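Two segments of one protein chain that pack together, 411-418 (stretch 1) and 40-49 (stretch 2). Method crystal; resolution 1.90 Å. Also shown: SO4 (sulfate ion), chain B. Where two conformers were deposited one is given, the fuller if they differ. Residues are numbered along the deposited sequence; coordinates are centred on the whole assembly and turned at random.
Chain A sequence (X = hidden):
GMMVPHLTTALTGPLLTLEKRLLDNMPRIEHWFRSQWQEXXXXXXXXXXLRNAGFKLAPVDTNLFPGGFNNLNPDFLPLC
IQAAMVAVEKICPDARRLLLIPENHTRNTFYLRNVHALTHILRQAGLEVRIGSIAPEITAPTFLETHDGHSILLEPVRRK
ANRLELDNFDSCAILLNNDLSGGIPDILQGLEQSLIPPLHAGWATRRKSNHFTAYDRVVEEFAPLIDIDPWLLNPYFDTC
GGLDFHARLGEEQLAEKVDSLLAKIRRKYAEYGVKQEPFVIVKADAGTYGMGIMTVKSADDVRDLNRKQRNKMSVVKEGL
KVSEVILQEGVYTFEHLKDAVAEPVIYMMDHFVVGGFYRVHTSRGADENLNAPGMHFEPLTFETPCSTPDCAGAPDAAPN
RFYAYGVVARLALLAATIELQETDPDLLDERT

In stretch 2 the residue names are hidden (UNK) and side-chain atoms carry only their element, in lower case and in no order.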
# COMPACT_ATOMS: atom_id res chain seq x y z
N LEU A 411 -2.85 0.88 17.81
CA LEU A 411 -3.75 0.76 18.98
C LEU A 411 -4.43 2.09 19.26
O LEU A 411 -5.63 2.14 19.51
CB LEU A 411 -3.00 0.27 20.22
CG LEU A 411 -2.37 -1.12 20.17
CD1 LEU A 411 -1.52 -1.35 21.48
CD2 LEU A 411 -3.46 -2.18 20.04
N ALA A 412 -3.65 3.17 19.22
CA ALA A 412 -4.21 4.53 19.42
C ALA A 412 -5.19 4.89 18.28
O ALA A 412 -6.23 5.51 18.52
CB ALA A 412 -3.08 5.57 19.54
N LEU A 413 -4.87 4.53 17.05
CA LEU A 413 -5.80 4.70 15.92
C LEU A 413 -7.12 3.98 16.12
O LEU A 413 -8.21 4.56 15.89
CB LEU A 413 -5.15 4.24 14.60
CG LEU A 413 -5.93 4.54 13.33
CD1 LEU A 413 -5.78 6.02 13.03
CD2 LEU A 413 -5.43 3.68 12.13
N LEU A 414 -7.05 2.73 16.55
CA LEU A 414 -8.25 1.95 16.81
C LEU A 414 -9.11 2.60 17.90
O LEU A 414 -10.36 2.75 17.76
CB LEU A 414 -7.84 0.51 17.23
CG LEU A 414 -8.97 -0.45 17.61
CD1 LEU A 414 -9.99 -0.57 16.44
CD2 LEU A 414 -8.39 -1.83 17.97
N ALA A 415 -8.46 3.05 18.96
CA ALA A 415 -9.17 3.72 20.03
C ALA A 415 -9.90 4.98 19.53
O ALA A 415 -11.08 5.20 19.91
CB ALA A 415 -8.20 4.07 21.20
N ALA A 416 -9.22 5.79 18.74
CA ALA A 416 -9.83 7.02 18.16
C ALA A 416 -11.03 6.68 17.25
O ALA A 416 -12.07 7.38 17.31
CB ALA A 416 -8.81 7.82 17.40
N THR A 417 -10.91 5.58 16.50
CA THR A 417 -11.96 5.09 15.61
C THR A 417 -13.21 4.69 16.41
O THR A 417 -14.34 5.10 16.08
CB THR A 417 -11.46 3.88 14.80
OG1 THR A 417 -10.31 4.27 14.07
CG2 THR A 417 -12.56 3.31 13.84
N ILE A 418 -12.99 3.93 17.47
CA ILE A 418 -14.06 3.52 18.39
C ILE A 418 -14.71 4.76 19.03
O ILE A 418 -15.96 4.92 18.98
CB ILE A 418 -13.55 2.50 19.44
CG1 ILE A 418 -13.14 1.20 18.75
CG2 ILE A 418 -14.63 2.25 20.54
CD1 ILE A 418 -12.33 0.19 19.63
N UNK A 40 -14.62 -2.06 12.84
CA UNK A 40 -14.63 -0.61 13.07
C UNK A 40 -14.26 0.38 11.94
O UNK A 40 -14.63 1.55 12.03
c UNK A 40 -14.37 -0.86 15.58
c UNK A 40 -13.75 -1.93 16.21
c UNK A 40 -15.53 -0.32 16.16
c UNK A 40 -13.80 -0.29 14.30
o UNK A 40 -15.82 -2.47 19.10
c UNK A 40 -14.25 -2.45 17.36
c UNK A 40 -16.03 -0.84 17.35
c UNK A 40 -15.39 -1.90 17.93
N UNK A 41 -13.62 -0.13 10.91
CA UNK A 41 -13.04 0.69 9.87
C UNK A 41 -11.86 1.37 10.52
O UNK A 41 -11.44 0.95 11.62
N UNK A 42 -11.37 2.40 9.84
CA UNK A 42 -10.29 3.27 10.27
C UNK A 42 -10.53 4.64 9.63
O UNK A 42 -11.19 4.76 8.57
c UNK A 42 -8.90 2.72 9.82
N UNK A 43 -9.97 5.69 10.23
CA UNK A 43 -10.10 7.02 9.64
C UNK A 43 -9.35 7.10 8.30
O UNK A 43 -8.47 6.27 8.03
c UNK A 43 -9.15 5.73 11.46
c UNK A 43 -9.16 7.16 11.84
c UNK A 43 -9.38 7.96 10.65
N UNK A 44 -9.65 8.14 7.53
CA UNK A 44 -8.96 8.40 6.26
C UNK A 44 -7.45 8.56 6.50
O UNK A 44 -6.62 8.01 5.76
c UNK A 44 -7.91 10.70 3.99
c UNK A 44 -9.21 9.54 1.83
c UNK A 44 -9.69 9.37 3.10
c UNK A 44 -9.56 9.67 5.58
c UNK A 44 -7.43 10.90 2.71
c UNK A 44 -9.05 9.92 4.20
c UNK A 44 -8.08 10.31 1.62
N UNK A 45 -7.10 9.37 7.51
CA UNK A 45 -5.74 9.63 7.91
C UNK A 45 -5.63 9.99 9.39
O UNK A 45 -6.64 10.32 10.03
c UNK A 45 -5.56 12.07 6.90
c UNK A 45 -5.46 14.25 5.82
c UNK A 45 -6.62 12.55 7.69
c UNK A 45 -5.03 10.65 7.00
c UNK A 45 -6.50 14.73 6.62
o UNK A 45 -6.90 16.05 6.45
c UNK A 45 -7.11 13.88 7.54
c UNK A 45 -5.01 12.94 5.96
N UNK A 46 -4.42 9.90 9.93
CA UNK A 46 -4.18 10.18 11.34
C UNK A 46 -2.70 10.22 11.64
O UNK A 46 -1.88 9.61 10.93
c UNK A 46 -4.86 9.10 12.21
N UNK A 47 -2.35 10.90 12.72
CA UNK A 47 -1.00 10.82 13.27
C UNK A 47 -1.06 10.59 14.77
O UNK A 47 -1.99 11.07 15.45
o UNK A 47 -0.65 13.21 13.58
c UNK A 47 -0.16 12.06 12.95
N UNK A 48 -0.09 9.82 15.28
CA UNK A 48 -0.04 9.55 16.70
C UNK A 48 1.37 9.85 17.22
O UNK A 48 2.35 9.35 16.66
c UNK A 48 -1.88 7.80 16.63
c UNK A 48 -0.42 8.07 17.03
c UNK A 48 -0.20 7.75 18.52
N UNK A 49 1.44 10.70 18.24
CA UNK A 49 2.67 11.03 18.96
C UNK A 49 2.91 9.97 20.02
O UNK A 49 2.01 9.70 20.84
c UNK A 49 2.42 13.59 18.80
c UNK A 49 2.56 12.36 19.71
o UNK A 49 2.41 14.73 19.35
o UNK A 49 2.35 13.45 17.57
S SO4 B . 0.76 16.50 13.40
O1 SO4 B . 2.16 16.81 13.54
O2 SO4 B . 0.86 15.32 12.59
O3 SO4 B . 0.13 16.18 14.66
O4 SO4 B . 0.04 17.59 12.70

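Position 40 carries one carbon leading to a six-membered carbon ring that bears one oxygen. Ile418 CG1 lies over the ring, 3.7 Å from its centroid and 7° off its normal, a CH-pi contact over one face. A phenol on a single carbon is tyrosine: Tyr40. Tyr40 CE1 lies 3.8 Å from Ile418 CG1, and Leu414 CD1 approaches the ring obliquely, 4.0 Å from Tyr40 CD2.

Position 41 has no side-chain atoms, so it is glycine. Its phi of 71° favours that residue, and it is the first to leave helical phi/psi after a helix. Thr417 CG2 lies 3.4 Å from Gly41 O, a buried carbonyl oxygen with no polar partner in the model.

Position 42 shows one side-chain carbon, CB, 4.3 Å from Leu413 CD2; a lone methyl identifies Ala42.

At position 43 three carbons close a ring onto the backbone N, which only proline does. The ring carbon bonded to N is CD of Pro43, 3.7 Å from Leu413 CD1 and 3.2 Å from Thr417 OG1.

Position 44 has one carbon followed by a six-carbon ring without oxygen, hence Phe44; its side chain is out of reach of stretch 1.

Position 45 repeats the ring but adds an oxygen, giving Tyr45. Its CA-to-CB bond points away from the helix as the strand begins.

Position 46 again has a single carbon, CB, directed toward the helix and 3.3 Å from Leu413 CD1: Ala46, in close contact with that leucine.

Position 47 has one carbon ending in one oxygen, which identifies Ser47, in the p rotamer (chi1 66°). The CA-to-CB bond of Ser47 points away from the helix, and Ser47 OG donates a hydrogen bond to SO4 O2 at 2.8 Å.

Position 48 has a carbon carrying two more, the beta-branched pattern of valine. The CA-to-CB bond of Val48 points toward stretch 1, with Val48 CG1 3.8 Å from Ala412 CB.

Position 49 has two carbons, the second bearing two oxygens: the short carboxylate of Asp49, out of reach of the helix.

The contact is mostly apolar, with no hydrogen bond across it, and buries 459 Å² summed over both sides. Strand alternation sends the CA-to-CB bonds of Ala46 and Val48 toward the helix and those of Tyr45 and Ser47 away. Small methyls at Ala412 and Ala46 accompany CA spacings of 7.1 Å from Ala412 CA to Val48 CA and 7.3 Å from Leu413 CA to Ala46 CA. Thr417 OG1 donates to Leu413 O at 2.8 Å, so its hydroxyl is satisfied within the helix while its methyl meets Tyr40 CB, 3.8 Å from Thr417 CG2.

Stretch 2 40-49: YGAPFYASVD
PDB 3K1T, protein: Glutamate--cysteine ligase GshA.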